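Local atomic coordinates of PmbA-related protein (Thermotoga maritima, PDB entry 1VL4), a protein that is a putative modulator of DNA gyrase, of the PmbA/TldD family, and may act as a metallopeptidase. Residues 30-35 and 167-172; 65-70 and 90-95. All blocks are in the same frame, centred on the assembly; numbering follows the deposited sequence. Where two conformers were deposited one is given.

Contact 1: 30-35 and 167-172; sequences GVEVQI and NTLGLD
T168 OG1 sits between two partners of the other segment: it donates to E32 OE1 at 2.6 Å and accepts the backbone N of V33 at 3.1 Å. A chi1 of 50° sets OG1 between the backbone N and carbonyl carbon of its own residue, on the side of the E32–V33 strand. E32 receives the hydroxyl on the anti lone pair of OE1, and its chain is bent at chi2 (-67°), which turns CD back toward the threonine. The backbone of T168 adds a second link, its N donating to V33 O at 3.0 Å.

One residue back, the amide of N167 meets that of Q34 almost in a common plane, 10° apart. N167 ND2 reaches a lone pair of Q34 OE1 at 3.1 Å, nearly straight, and also donates to F107 O. The other end of this amide faces its own loop: OD1 accepts L169 N and L171 N from opposite faces of its plane, the first bond making an Asx turn. With both ends gripped, the rotation of the amide is fixed.

Q34 CB lies 3.7 Å from N167 CB, and V33 CG1 meets T168 CG2 at 3.6 Å, crossing at about a right angle. L169 CD1 lies across the bent E32 chain, also at about a right angle, near OE1 as well as CB and CG. F106 packs against both the Q34 and N167 side chains.

N167 to G170 form a type I turn, and N167 N bonds L171 O at 3.0 Å. With G170 at positive phi, this is the type I turn plus G1 bulge of a 3:5 beta hairpin, here joining strands 148-167 and 172-188. Q34 and N167, an antiparallel non-hydrogen-bonded pair, tie that hairpin to the start of strand 32-48 in the long antiparallel sheet.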
loop_
_atom_site.group_PDB
_atom_site.type_symbol
_atom_site.label_atom_id
_atom_site.label_comp_id
_atom_site.label_asym_id
_atom_site.label_seq_id
_atom_site.Cartn_x
_atom_site.Cartn_y
_atom_site.Cartn_z
ATOM N N GLY A 30 -8.454 -35.238 -14.657
ATOM C CA GLY A 30 -9.882 -34.917 -14.687
ATOM C C GLY A 30 -10.206 -33.528 -14.126
ATOM O O GLY A 30 -11.245 -33.330 -13.506
ATOM N N VAL A 31 -9.322 -32.566 -14.341
ATOM C CA VAL A 31 -9.588 -31.171 -13.995
ATOM C C VAL A 31 -9.381 -30.258 -15.194
ATOM O O VAL A 31 -8.820 -30.683 -16.216
ATOM C CB VAL A 31 -8.680 -30.735 -12.807
ATOM C CG1 VAL A 31 -8.867 -31.675 -11.635
ATOM C CG2 VAL A 31 -7.205 -30.666 -13.202
ATOM N N GLU A 32 -9.852 -29.011 -15.093
ATOM C CA GLU A 32 -9.514 -28.011 -16.067
ATOM C C GLU A 32 -8.355 -27.217 -15.460
ATOM O O GLU A 32 -8.172 -27.226 -14.238
ATOM C CB GLU A 32 -10.673 -27.049 -16.384
ATOM C CG GLU A 32 -11.998 -27.726 -16.672
ATOM C CD GLU A 32 -11.980 -28.535 -17.950
ATOM O OE1 GLU A 32 -11.034 -28.385 -18.754
ATOM O OE2 GLU A 32 -12.915 -29.338 -18.138
ATOM N N VAL A 33 -7.549 -26.598 -16.311
ATOM C CA VAL A 33 -6.520 -25.658 -15.856
ATOM C C VAL A 33 -6.559 -24.385 -16.680
ATOM O O VAL A 33 -6.911 -24.379 -17.888
ATOM C CB VAL A 33 -5.089 -26.300 -15.814
ATOM C CG1 VAL A 33 -4.565 -26.576 -17.234
ATOM C CG2 VAL A 33 -4.137 -25.454 -15.047
ATOM N N GLN A 34 -6.262 -23.282 -15.984
ATOM C CA GLN A 34 -6.128 -21.969 -16.570
ATOM C C GLN A 34 -4.822 -21.337 -16.123
ATOM O O GLN A 34 -4.443 -21.412 -14.952
ATOM C CB GLN A 34 -7.305 -21.082 -16.213
ATOM C CG GLN A 34 -7.225 -19.686 -16.756
ATOM C CD GLN A 34 -8.574 -18.965 -16.606
ATOM O OE1 GLN A 34 -9.489 -19.133 -17.411
ATOM N NE2 GLN A 34 -8.719 -18.234 -15.514
ATOM N N ILE A 35 -4.126 -20.753 -17.088
ATOM C CA ILE A 35 -2.837 -20.145 -16.881
ATOM C C ILE A 35 -2.907 -18.683 -17.317
ATOM O O ILE A 35 -3.302 -18.363 -18.446
ATOM C CB ILE A 35 -1.720 -20.854 -17.661
ATOM C CG1 ILE A 35 -1.760 -22.347 -17.428
ATOM C CG2 ILE A 35 -0.359 -20.253 -17.240
ATOM C CD1 ILE A 35 -0.999 -23.113 -18.491
ATOM N N ASN A 167 -6.722 -21.535 -21.243
ATOM C CA ASN A 167 -7.256 -22.633 -20.480
ATOM C C ASN A 167 -7.631 -23.837 -21.364
ATOM O O ASN A 167 -7.631 -23.721 -22.616
ATOM C CB ASN A 167 -8.409 -22.156 -19.591
ATOM C CG ASN A 167 -9.643 -21.802 -20.340
ATOM O OD1 ASN A 167 -9.937 -22.398 -21.347
ATOM N ND2 ASN A 167 -10.446 -20.864 -19.783
ATOM N N THR A 168 -7.944 -24.941 -20.702
ATOM C CA THR A 168 -8.256 -26.226 -21.361
ATOM C C THR A 168 -9.675 -26.215 -22.003
ATOM O O THR A 168 -10.080 -27.187 -22.642
ATOM C CB THR A 168 -8.102 -27.363 -20.366
ATOM O OG1 THR A 168 -8.820 -27.049 -19.157
ATOM C CG2 THR A 168 -6.608 -27.538 -20.022
ATOM N N LEU A 169 -10.420 -25.127 -21.833
ATOM C CA LEU A 169 -11.698 -24.915 -22.547
ATOM C C LEU A 169 -11.517 -24.145 -23.852
ATOM O O LEU A 169 -12.487 -23.640 -24.465
ATOM C CB LEU A 169 -12.721 -24.207 -21.642
ATOM C CG LEU A 169 -13.183 -24.955 -20.409
ATOM C CD1 LEU A 169 -12.129 -24.847 -19.285
ATOM C CD2 LEU A 169 -14.553 -24.341 -20.010
ATOM N N GLY A 170 -10.277 -24.043 -24.299
ATOM C CA GLY A 170 -10.003 -23.389 -25.554
ATOM C C GLY A 170 -9.710 -21.914 -25.488
ATOM O O GLY A 170 -9.407 -21.328 -26.510
ATOM N N LEU A 171 -9.780 -21.294 -24.309
ATOM C CA LEU A 171 -9.411 -19.885 -24.208
ATOM C C LEU A 171 -7.950 -19.760 -24.521
ATOM O O LEU A 171 -7.087 -20.558 -24.056
ATOM C CB LEU A 171 -9.623 -19.337 -22.786
ATOM C CG LEU A 171 -9.448 -17.838 -22.539
ATOM C CD1 LEU A 171 -10.552 -17.068 -23.253
ATOM C CD2 LEU A 171 -9.427 -17.512 -21.014
ATOM N N ASP A 172 -7.655 -18.757 -25.317
ATOM C CA ASP A 172 -6.287 -18.399 -25.642
ATOM C C ASP A 172 -6.205 -16.936 -26.157
ATOM O O ASP A 172 -6.444 -16.645 -27.333
ATOM C CB ASP A 172 -5.713 -19.358 -26.664
ATOM C CG ASP A 172 -4.183 -19.209 -26.788
ATOM O OD1 ASP A 172 -3.604 -18.347 -26.080
ATOM O OD2 ASP A 172 -3.572 -19.989 -27.529
#

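Contact 2: 65-70 and 90-95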
loop_
_atom_site.group_PDB
_atom_site.type_symbol
_atom_site.label_atom_id
_atom_site.label_comp_id
_atom_site.label_asym_id
_atom_site.label_seq_id
_atom_site.Cartn_x
_atom_site.Cartn_y
_atom_site.Cartn_z
ATOM N N ILE A 65 -1.410 -20.261 -11.934
ATOM C CA ILE A 65 -1.907 -21.563 -12.365
ATOM C C ILE A 65 -3.172 -21.870 -11.537
ATOM O O ILE A 65 -3.097 -21.980 -10.296
ATOM C CB ILE A 65 -0.877 -22.627 -12.147
ATOM C CG1 ILE A 65 0.378 -22.365 -12.985
ATOM C CG2 ILE A 65 -1.444 -24.042 -12.500
ATOM C CD1 ILE A 65 1.639 -22.361 -12.228
ATOM N N LYS A 66 -4.328 -21.959 -12.199
ATOM C CA LYS A 66 -5.565 -22.248 -11.484
ATOM C C LYS A 66 -6.218 -23.532 -12.027
ATOM O O LYS A 66 -6.450 -23.645 -13.248
ATOM C CB LYS A 66 -6.511 -21.077 -11.612
ATOM C CG LYS A 66 -7.814 -21.182 -10.829
ATOM C CD LYS A 66 -8.606 -19.906 -10.988
ATOM C CE LYS A 66 -8.274 -18.854 -9.924
ATOM N NZ LYS A 66 -9.169 -17.651 -10.025
ATOM N N VAL A 67 -6.504 -24.466 -11.132
ATOM C CA VAL A 67 -7.126 -25.749 -11.503
ATOM C C VAL A 67 -8.572 -25.781 -10.988
ATOM O O VAL A 67 -8.821 -25.391 -9.832
ATOM C CB VAL A 67 -6.354 -26.910 -10.936
ATOM C CG1 VAL A 67 -7.092 -28.209 -11.155
ATOM C CG2 VAL A 67 -4.947 -26.965 -11.561
ATOM N N LEU A 68 -9.491 -26.265 -11.843
ATOM C CA LEU A 68 -10.954 -26.238 -11.599
ATOM C C LEU A 68 -11.441 -27.675 -11.576
ATOM O O LEU A 68 -11.196 -28.419 -12.499
ATOM C CB LEU A 68 -11.641 -25.438 -12.659
ATOM C CG LEU A 68 -13.168 -25.361 -12.660
ATOM C CD1 LEU A 68 -13.683 -24.601 -11.458
ATOM C CD2 LEU A 68 -13.597 -24.668 -13.952
ATOM N N LYS A 69 -12.023 -28.089 -10.459
ATOM C CA LYS A 69 -12.622 -29.415 -10.331
ATOM C C LYS A 69 -13.934 -29.312 -9.564
ATOM O O LYS A 69 -13.941 -28.881 -8.430
ATOM C CB LYS A 69 -11.696 -30.365 -9.605
ATOM C CG LYS A 69 -12.072 -31.841 -9.734
ATOM C CD LYS A 69 -11.125 -32.685 -8.908
ATOM C CE LYS A 69 -11.380 -34.188 -8.985
ATOM N NZ LYS A 69 -10.568 -34.887 -7.944
ATOM N N ASP A 70 -15.039 -29.680 -10.213
ATOM C CA ASP A 70 -16.374 -29.733 -9.606
ATOM C C ASP A 70 -16.727 -28.379 -9.063
ATOM O O ASP A 70 -17.245 -28.275 -7.956
ATOM C CB ASP A 70 -16.471 -30.777 -8.482
ATOM C CG ASP A 70 -16.300 -32.207 -8.974
ATOM O OD1 ASP A 70 -16.775 -32.503 -10.093
ATOM O OD2 ASP A 70 -15.695 -33.027 -8.233
ATOM N N GLU A 90 0.721 -28.412 -6.607
ATOM C CA GLU A 90 0.487 -27.393 -5.587
ATOM C C GLU A 90 -0.908 -26.799 -5.736
ATOM O O GLU A 90 -1.657 -26.683 -4.769
ATOM C CB GLU A 90 1.565 -26.319 -5.698
ATOM C CG GLU A 90 1.578 -25.309 -4.579
ATOM C CD GLU A 90 2.038 -25.853 -3.218
ATOM O OE1 GLU A 90 2.432 -27.026 -3.060
ATOM O OE2 GLU A 90 1.948 -25.072 -2.275
ATOM N N ALA A 91 -1.296 -26.463 -6.961
ATOM C CA ALA A 91 -2.636 -25.869 -7.221
ATOM C C ALA A 91 -3.710 -26.894 -6.889
ATOM O O ALA A 91 -4.744 -26.556 -6.311
ATOM C CB ALA A 91 -2.772 -25.440 -8.658
ATOM N N LEU A 92 -3.465 -28.144 -7.259
ATOM C CA LEU A 92 -4.424 -29.210 -7.019
ATOM C C LEU A 92 -4.635 -29.359 -5.502
ATOM O O LEU A 92 -5.769 -29.447 -4.982
ATOM C CB LEU A 92 -3.872 -30.508 -7.621
ATOM C CG LEU A 92 -4.887 -31.601 -7.943
ATOM C CD1 LEU A 92 -5.764 -31.185 -9.093
ATOM C CD2 LEU A 92 -4.163 -32.945 -8.236
ATOM N N SER A 93 -3.531 -29.331 -4.760
ATOM C CA SER A 93 -3.644 -29.487 -3.343
ATOM C C SER A 93 -4.469 -28.357 -2.704
ATOM O O SER A 93 -5.164 -28.582 -1.733
ATOM C CB SER A 93 -2.263 -29.686 -2.683
ATOM O OG SER A 93 -2.357 -29.410 -1.309
ATOM N N ASN A 94 -4.430 -27.159 -3.246
ATOM C CA ASN A 94 -5.242 -26.080 -2.738
ATOM C C ASN A 94 -6.742 -26.153 -3.044
ATOM O O ASN A 94 -7.509 -25.285 -2.600
ATOM C CB ASN A 94 -4.687 -24.738 -3.202
ATOM C CG ASN A 94 -3.284 -24.436 -2.597
ATOM O OD1 ASN A 94 -2.899 -24.991 -1.580
ATOM N ND2 ASN A 94 -2.555 -23.545 -3.244
ATOM N N LEU A 95 -7.163 -27.145 -3.825
ATOM C CA LEU A 95 -8.606 -27.357 -4.045
ATOM C C LEU A 95 -9.358 -27.580 -2.738
ATOM O O LEU A 95 -10.478 -27.160 -2.616
ATOM C CB LEU A 95 -8.877 -28.553 -4.954
ATOM C CG LEU A 95 -8.767 -28.262 -6.448
ATOM C CD1 LEU A 95 -8.928 -29.598 -7.193
ATOM C CD2 LEU A 95 -9.767 -27.241 -6.950
#
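L95 lays its two methyls on the strand: CD2 comes down on the carbonyl O of V67 at 3.6 Å, while CD1 meets K69 CB at 3.8 Å. Its chi1 of -82° puts CG beside its own backbone N, anti to the carbonyl carbon. K69 crosses L95 at about a right angle. Its chain is extended throughout, and beyond CB it offers CD, 4.2 Å from the same CD1, so the contact is made by the aliphatic part of the lysine.

V67 divides its branches between two helix residues. CG1, anti to the backbone N, touches L92 CD1, and CG2, beside the backbone N, touches A91 CB, each at 3.9 Å. V67 was modelled in two conformers, so how its branches are shared is less certain than the rest. L92 itself leaves the helix obliquely to the valine; CG is anti to its backbone N (chi1 -158°), and only the CD1 branch makes the approach.

Backbone to backbone, A91 comes closest: its CA is 6.2 Å from that of V67. Its CB sits 3.8 Å from I65 O, with I65 CG2 a little farther off. No hydrogen bond crosses here; methyl groups meet one another and two strand carbonyl oxygens.

The end of helix 84-93, with the 3-10 turn after it, thus packs on the last residues of strand 51-69. F88 and C87 carry the packing back along that helix, and I65 also touches F18 and L22 of helix 15-29. N94 ND2 donates to T75 O of strand 72-78 and also bonds D57 of the second subunit.

In the fold
Contact 2 is nested in the stretch of chain that contact 1 closes, and their centres are about 12 Å apart. Strands 32-48 and 51-69 are neighbours in the antiparallel sheet and join the two directly: Q34 N lies 2.8 Å from K66 O, and E32 O lies 2.9 Å from L68 N, both probable hydrogen bonds. V31 and V33 lean on V67, on the face covered by helices 15-29 and 84-93, whereas F106 lies on the other face, against Q34, K66 and L68. Both contacts lie on the same side of the chain, their centres about 30 Å and 32 Å from the chain's centre.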